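Local coordinates for putative hydrolase YdeN (Bacillus subtilis, PDB 1UXO), which probably acts as a serine hydrolase of the alpha/beta-hydrolase fold, possibly an esterase, with its natural substrate not established, at residues Leu49-Leu63 and Leu74-Leu86. The protein carries 2 engineered substitutions. Sequence-based numbering, arbitrary orientation. Where two conformers were deposited one is given.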
loop_
_atom_site.group_PDB
_atom_site.type_symbol
_atom_site.label_atom_id
_atom_site.label_comp_id
_atom_site.label_asym_id
_atom_site.label_seq_id
_atom_site.Cartn_x
_atom_site.Cartn_y
_atom_site.Cartn_z
ATOM N N LEU A 49 10.904 -4.911 9.765
ATOM C CA LEU A 49 11.098 -4.326 8.437
ATOM C C LEU A 49 11.999 -5.150 7.556
ATOM O O LEU A 49 11.680 -5.362 6.370
ATOM C CB LEU A 49 11.657 -2.893 8.547
ATOM C CG LEU A 49 12.025 -2.129 7.257
ATOM C CD1 LEU A 49 10.784 -1.955 6.390
ATOM C CD2 LEU A 49 12.643 -0.773 7.552
ATOM N N GLU A 50 13.150 -5.566 8.086
ATOM C CA GLU A 50 14.073 -6.335 7.233
ATOM C C GLU A 50 13.460 -7.619 6.678
ATOM O O GLU A 50 13.687 -7.941 5.562
ATOM C CB GLU A 50 15.438 -6.603 7.913
ATOM C CG GLU A 50 16.185 -5.310 8.149
ATOM C CD GLU A 50 16.398 -4.441 6.893
ATOM O OE1 GLU A 50 16.765 -5.010 5.809
ATOM O OE2 GLU A 50 16.187 -3.191 7.011
ATOM N N ASP A 51 12.634 -8.297 7.465
ATOM C CA ASP A 51 11.987 -9.531 7.011
ATOM C C ASP A 51 10.874 -9.221 6.002
ATOM O O ASP A 51 10.726 -9.926 5.053
ATOM C CB ASP A 51 11.442 -10.320 8.176
ATOM C CG ASP A 51 12.542 -10.781 9.141
ATOM O OD1 ASP A 51 13.645 -11.090 8.642
ATOM O OD2 ASP A 51 12.394 -10.847 10.414
ATOM N N TRP A 52 10.138 -8.124 6.189
ATOM C CA TRP A 52 9.109 -7.735 5.216
ATOM C C TRP A 52 9.817 -7.385 3.859
ATOM O O TRP A 52 9.349 -7.819 2.758
ATOM C CB TRP A 52 8.245 -6.584 5.746
ATOM C CG TRP A 52 7.205 -7.029 6.704
ATOM C CD1 TRP A 52 7.312 -8.016 7.647
ATOM C CD2 TRP A 52 5.858 -6.527 6.802
ATOM N NE1 TRP A 52 6.127 -8.151 8.320
ATOM C CE2 TRP A 52 5.218 -7.248 7.828
ATOM C CE3 TRP A 52 5.127 -5.526 6.125
ATOM C CZ2 TRP A 52 3.875 -7.046 8.185
ATOM C CZ3 TRP A 52 3.802 -5.339 6.465
ATOM C CH2 TRP A 52 3.184 -6.097 7.495
ATOM N N LEU A 53 10.905 -6.600 3.919
ATOM C CA LEU A 53 11.668 -6.303 2.699
ATOM C C LEU A 53 12.237 -7.548 2.003
ATOM O O LEU A 53 12.199 -7.638 0.776
ATOM C CB LEU A 53 12.796 -5.301 2.998
ATOM C CG LEU A 53 12.351 -3.899 3.462
ATOM C CD1 LEU A 53 13.603 -3.010 3.742
ATOM C CD2 LEU A 53 11.419 -3.244 2.502
ATOM N N ASP A 54 12.746 -8.490 2.776
ATOM C CA ASP A 54 13.242 -9.781 2.214
ATOM C C ASP A 54 12.119 -10.554 1.528
ATOM O O ASP A 54 12.316 -11.079 0.453
ATOM C CB ASP A 54 13.874 -10.680 3.287
ATOM C CG ASP A 54 15.216 -10.182 3.760
ATOM O OD1 ASP A 54 15.869 -9.372 3.085
ATOM O OD2 ASP A 54 15.693 -10.553 4.846
ATOM N N THR A 55 10.905 -10.571 2.103
ATOM C CA THR A 55 9.777 -11.200 1.436
ATOM C C THR A 55 9.410 -10.490 0.145
ATOM O O THR A 55 9.203 -11.132 -0.905
ATOM C CB THR A 55 8.586 -11.298 2.406
ATOM O OG1 THR A 55 8.947 -12.078 3.526
ATOM C CG2 THR A 55 7.451 -12.046 1.833
ATOM N N LEU A 56 9.329 -9.153 0.169
ATOM C CA LEU A 56 9.031 -8.473 -1.067
ATOM C C LEU A 56 10.068 -8.798 -2.173
ATOM O O LEU A 56 9.738 -8.887 -3.354
ATOM C CB LEU A 56 8.950 -6.953 -0.831
ATOM C CG LEU A 56 7.758 -6.512 0.050
ATOM C CD1 LEU A 56 7.975 -5.124 0.679
ATOM C CD2 LEU A 56 6.415 -6.599 -0.736
ATOM N N SER A 57 11.327 -8.940 -1.775
ATOM C CA SER A 57 12.407 -9.166 -2.715
ATOM C C SER A 57 12.259 -10.520 -3.439
ATOM O O SER A 57 12.781 -10.667 -4.539
ATOM C CB SER A 57 13.765 -8.978 -2.018
ATOM O OG SER A 57 14.149 -10.254 -1.537
ATOM N N LEU A 58 11.457 -11.434 -2.897
ATOM C CA LEU A 58 11.179 -12.729 -3.563
ATOM C C LEU A 58 10.462 -12.544 -4.896
ATOM O O LEU A 58 10.521 -13.449 -5.735
ATOM C CB LEU A 58 10.299 -13.618 -2.695
ATOM C CG LEU A 58 10.910 -14.066 -1.378
ATOM C CD1 LEU A 58 9.889 -14.725 -0.515
ATOM C CD2 LEU A 58 12.121 -14.961 -1.535
ATOM N N TYR A 59 9.802 -11.376 -5.055
ATOM C CA TYR A 59 8.967 -11.029 -6.210
ATOM C C TYR A 59 9.613 -9.985 -7.142
ATOM O O TYR A 59 9.049 -9.599 -8.146
ATOM C CB TYR A 59 7.630 -10.502 -5.682
ATOM C CG TYR A 59 6.884 -11.576 -4.973
ATOM C CD1 TYR A 59 6.102 -12.453 -5.669
ATOM C CD2 TYR A 59 7.027 -11.766 -3.598
ATOM C CE1 TYR A 59 5.424 -13.481 -5.018
ATOM C CE2 TYR A 59 6.338 -12.810 -2.921
ATOM C CZ TYR A 59 5.535 -13.643 -3.654
ATOM O OH TYR A 59 4.841 -14.690 -3.061
ATOM N N GLN A 60 10.821 -9.575 -6.790
ATOM C CA GLN A 60 11.457 -8.402 -7.336
ATOM C C GLN A 60 11.649 -8.528 -8.854
ATOM O O GLN A 60 11.492 -7.560 -9.634
ATOM C CB GLN A 60 12.792 -8.343 -6.605
ATOM C CG GLN A 60 13.662 -7.235 -6.637
ATOM C CD GLN A 60 14.751 -7.499 -5.631
ATOM O OE1 GLN A 60 15.735 -8.206 -5.928
ATOM N NE2 GLN A 60 14.559 -6.999 -4.422
ATOM N N HIS A 61 11.936 -9.740 -9.280
ATOM C CA HIS A 61 12.198 -10.001 -10.706
ATOM C C HIS A 61 10.943 -9.888 -11.567
ATOM O O HIS A 61 11.033 -9.837 -12.789
ATOM C CB HIS A 61 12.829 -11.383 -10.853
ATOM C CG HIS A 61 11.903 -12.501 -10.467
ATOM N ND1 HIS A 61 11.871 -13.032 -9.186
ATOM C CD2 HIS A 61 10.926 -13.133 -11.162
ATOM C CE1 HIS A 61 10.948 -13.969 -9.129
ATOM N NE2 HIS A 61 10.362 -14.058 -10.312
ATOM N N THR A 62 9.753 -9.853 -10.951
ATOM C CA THR A 62 8.495 -9.741 -11.685
ATOM C C THR A 62 8.001 -8.295 -11.839
ATOM O O THR A 62 6.947 -8.085 -12.408
ATOM C CB THR A 62 7.356 -10.541 -10.988
ATOM O OG1 THR A 62 6.964 -9.881 -9.772
ATOM C CG2 THR A 62 7.846 -11.931 -10.512
ATOM N N LEU A 63 8.718 -7.306 -11.320
ATOM C CA LEU A 63 8.165 -5.964 -11.234
ATOM C C LEU A 63 8.547 -5.191 -12.460
ATOM O O LEU A 63 9.739 -5.037 -12.749
ATOM C CB LEU A 63 8.717 -5.204 -10.052
ATOM C CG LEU A 63 8.614 -5.845 -8.694
ATOM C CD1 LEU A 63 9.397 -5.023 -7.681
ATOM C CD2 LEU A 63 7.173 -6.048 -8.266
ATOM N N LEU A 74 0.562 -0.583 7.539
ATOM C CA LEU A 74 2.026 -0.885 7.646
ATOM C C LEU A 74 2.669 -1.350 6.356
ATOM O O LEU A 74 3.865 -1.106 6.121
ATOM C CB LEU A 74 2.313 -1.886 8.758
ATOM C CG LEU A 74 3.760 -2.055 9.190
ATOM C CD1 LEU A 74 4.357 -0.761 9.859
ATOM C CD2 LEU A 74 3.915 -3.306 10.108
ATOM N N GLY A 75 1.898 -1.952 5.458
ATOM C CA GLY A 75 2.456 -2.328 4.163
ATOM C C GLY A 75 2.941 -1.151 3.349
ATOM O O GLY A 75 3.785 -1.301 2.468
ATOM N N CYS A 76 2.333 0.001 3.594
ATOM C CA CYS A 76 2.723 1.251 2.928
ATOM C C CYS A 76 4.189 1.652 3.155
ATOM O O CYS A 76 4.931 1.742 2.154
ATOM C CB CYS A 76 1.713 2.364 3.209
ATOM S SG CYS A 76 0.023 1.948 2.706
ATOM N N PRO A 77 4.625 1.919 4.399
ATOM C CA PRO A 77 6.025 2.284 4.588
ATOM C C PRO A 77 6.969 1.161 4.173
ATOM O O PRO A 77 8.085 1.406 3.710
ATOM C CB PRO A 77 6.130 2.625 6.083
ATOM C CG PRO A 77 4.919 1.942 6.738
ATOM C CD PRO A 77 3.874 2.043 5.671
ATOM N N ALA A 78 6.511 -0.074 4.278
ATOM C CA ALA A 78 7.297 -1.169 3.804
ATOM C C ALA A 78 7.585 -1.115 2.306
ATOM O O ALA A 78 8.740 -1.199 1.890
ATOM C CB ALA A 78 6.636 -2.502 4.166
ATOM N N ILE A 79 6.565 -0.896 1.511
ATOM C CA ILE A 79 6.813 -0.847 0.066
ATOM C C ILE A 79 7.570 0.464 -0.290
ATOM O O ILE A 79 8.325 0.475 -1.240
ATOM C CB ILE A 79 5.527 -1.042 -0.783
ATOM C CG1 ILE A 79 4.500 0.004 -0.548
ATOM C CG2 ILE A 79 4.972 -2.501 -0.704
ATOM C CD1 ILE A 79 3.404 -0.041 -1.773
ATOM N N LEU A 80 7.404 1.544 0.490
ATOM C CA LEU A 80 8.183 2.776 0.251
ATOM C C LEU A 80 9.692 2.514 0.461
ATOM O O LEU A 80 10.556 2.925 -0.361
ATOM C CB LEU A 80 7.708 3.962 1.137
ATOM C CG LEU A 80 6.297 4.478 0.862
ATOM C CD1 LEU A 80 5.919 5.527 1.864
ATOM C CD2 LEU A 80 6.140 4.960 -0.550
ATOM N N ARG A 81 10.023 1.822 1.540
ATOM C CA ARG A 81 11.407 1.446 1.768
ATOM C C ARG A 81 11.922 0.516 0.689
ATOM O O ARG A 81 13.082 0.607 0.285
ATOM C CB ARG A 81 11.586 0.837 3.115
ATOM C CG ARG A 81 11.413 1.789 4.232
ATOM C CD ARG A 81 12.604 2.799 4.282
ATOM N NE ARG A 81 12.420 3.688 5.386
ATOM C CZ ARG A 81 12.929 4.891 5.495
ATOM N NH1 ARG A 81 13.749 5.395 4.564
ATOM N NH2 ARG A 81 12.596 5.572 6.582
ATOM N N PHE A 82 11.083 -0.422 0.257
ATOM C CA PHE A 82 11.424 -1.332 -0.835
ATOM C C PHE A 82 11.762 -0.584 -2.101
ATOM O O PHE A 82 12.791 -0.861 -2.757
ATOM C CB PHE A 82 10.256 -2.301 -1.020
ATOM C CG PHE A 82 10.483 -3.359 -1.998
ATOM C CD1 PHE A 82 11.455 -4.320 -1.806
ATOM C CD2 PHE A 82 9.664 -3.429 -3.142
ATOM C CE1 PHE A 82 11.631 -5.343 -2.779
ATOM C CE2 PHE A 82 9.823 -4.465 -4.093
ATOM C CZ PHE A 82 10.820 -5.405 -3.894
ATOM N N LEU A 83 10.922 0.370 -2.493
ATOM C CA LEU A 83 11.163 1.120 -3.738
ATOM C C LEU A 83 12.401 1.966 -3.629
ATOM O O LEU A 83 13.085 2.156 -4.636
ATOM C CB LEU A 83 9.998 2.035 -4.054
ATOM C CG LEU A 83 8.673 1.316 -4.316
ATOM C CD1 LEU A 83 7.644 2.402 -4.431
ATOM C CD2 LEU A 83 8.760 0.523 -5.585
ATOM N N GLU A 84 12.722 2.485 -2.433
ATOM C CA GLU A 84 13.947 3.292 -2.295
ATOM C C GLU A 84 15.173 2.537 -2.711
ATOM O O GLU A 84 16.087 3.124 -3.270
ATOM C CB GLU A 84 14.233 3.683 -0.843
ATOM C CG GLU A 84 13.499 4.825 -0.333
ATOM C CD GLU A 84 13.953 5.219 1.080
ATOM O OE1 GLU A 84 14.226 4.338 1.917
ATOM O OE2 GLU A 84 14.039 6.430 1.349
ATOM N N HIS A 85 15.216 1.243 -2.423
ATOM C CA HIS A 85 16.416 0.465 -2.678
ATOM C C HIS A 85 16.349 -0.399 -3.953
ATOM O O HIS A 85 17.257 -1.152 -4.227
ATOM C CB HIS A 85 16.720 -0.388 -1.435
ATOM C CG HIS A 85 17.288 0.412 -0.298
ATOM N ND1 HIS A 85 17.212 0.002 1.011
ATOM C CD2 HIS A 85 17.906 1.632 -0.276
ATOM C CE1 HIS A 85 17.779 0.916 1.788
ATOM N NE2 HIS A 85 18.209 1.917 1.037
ATOM N N LEU A 86 15.299 -0.212 -4.751
ATOM C CA LEU A 86 15.106 -1.012 -5.958
ATOM C C LEU A 86 15.755 -0.343 -7.175
ATOM O O LEU A 86 15.524 0.825 -7.449
ATOM C CB LEU A 86 13.606 -1.115 -6.188
ATOM C CG LEU A 86 13.095 -2.246 -7.041
ATOM C CD1 LEU A 86 13.639 -3.568 -6.497
ATOM C CD2 LEU A 86 11.560 -2.237 -7.012
#
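Helices 49-57 and 75-84 pack with their axes 9.7 Å apart at closest approach, their N-to-C directions 65° apart, and Leu53 opposite Phe82 where the backbones come nearest. Phe82 buries more surface in the contact than any other residue. Its side chain leaves the helix with chi1 at -175°, CG trans to the backbone N, which carries the ring across to helix 49-57 and the turn beyond. Leu56 covers one face: Leu56 CB stands 3.7 Å from the centroid of the Phe82 ring, close to the ring normal, a CH-pi contact, while its CD1 rests against CB and CG of Phe82. Leu63 and Phe82 reach toward each other, and Leu63 CD1 meets the ring at its edge, 3.7 Å from Phe82 CE2; the same methyl lies 3.6 Å from Leu86 CD2. In the conformer given, Gln60 runs alongside Leu86 in the opposite direction and its NE2 approaches Phe82 CE1 obliquely; as a second conformer exists, this part of the contact is less certain.

Leu53 CD2 lies against the backbone of helix 75-84, 3.4 Å from Ala78 O, and also touches Phe82 CB. Further toward the start of both helices, Trp52 turns its indole edge to Ala78, with Trp52 CE3 3.9 Å from Ala78 CB and CZ3 beside the backbone of Gly75. Leu74 CD2 sits over a face of the six-membered ring of Trp52, 4.2 Å from its centroid, a second CH-pi contact. The indole is held from outside as well, NE1 donating to Pro42 O and Phe114 meeting the ring edge-to-face.

No hydrogen bond joins the segments; they are held mainly by apolar packing. Strand 67-72 links the two helices, and Ile79 leans on the central parallel sheet. Leu74 directly follows Ser73, the predicted charge-relay serine, consistent with helix 75-84 being the one that follows the nucleophile elbow of alpha/beta hydrolases.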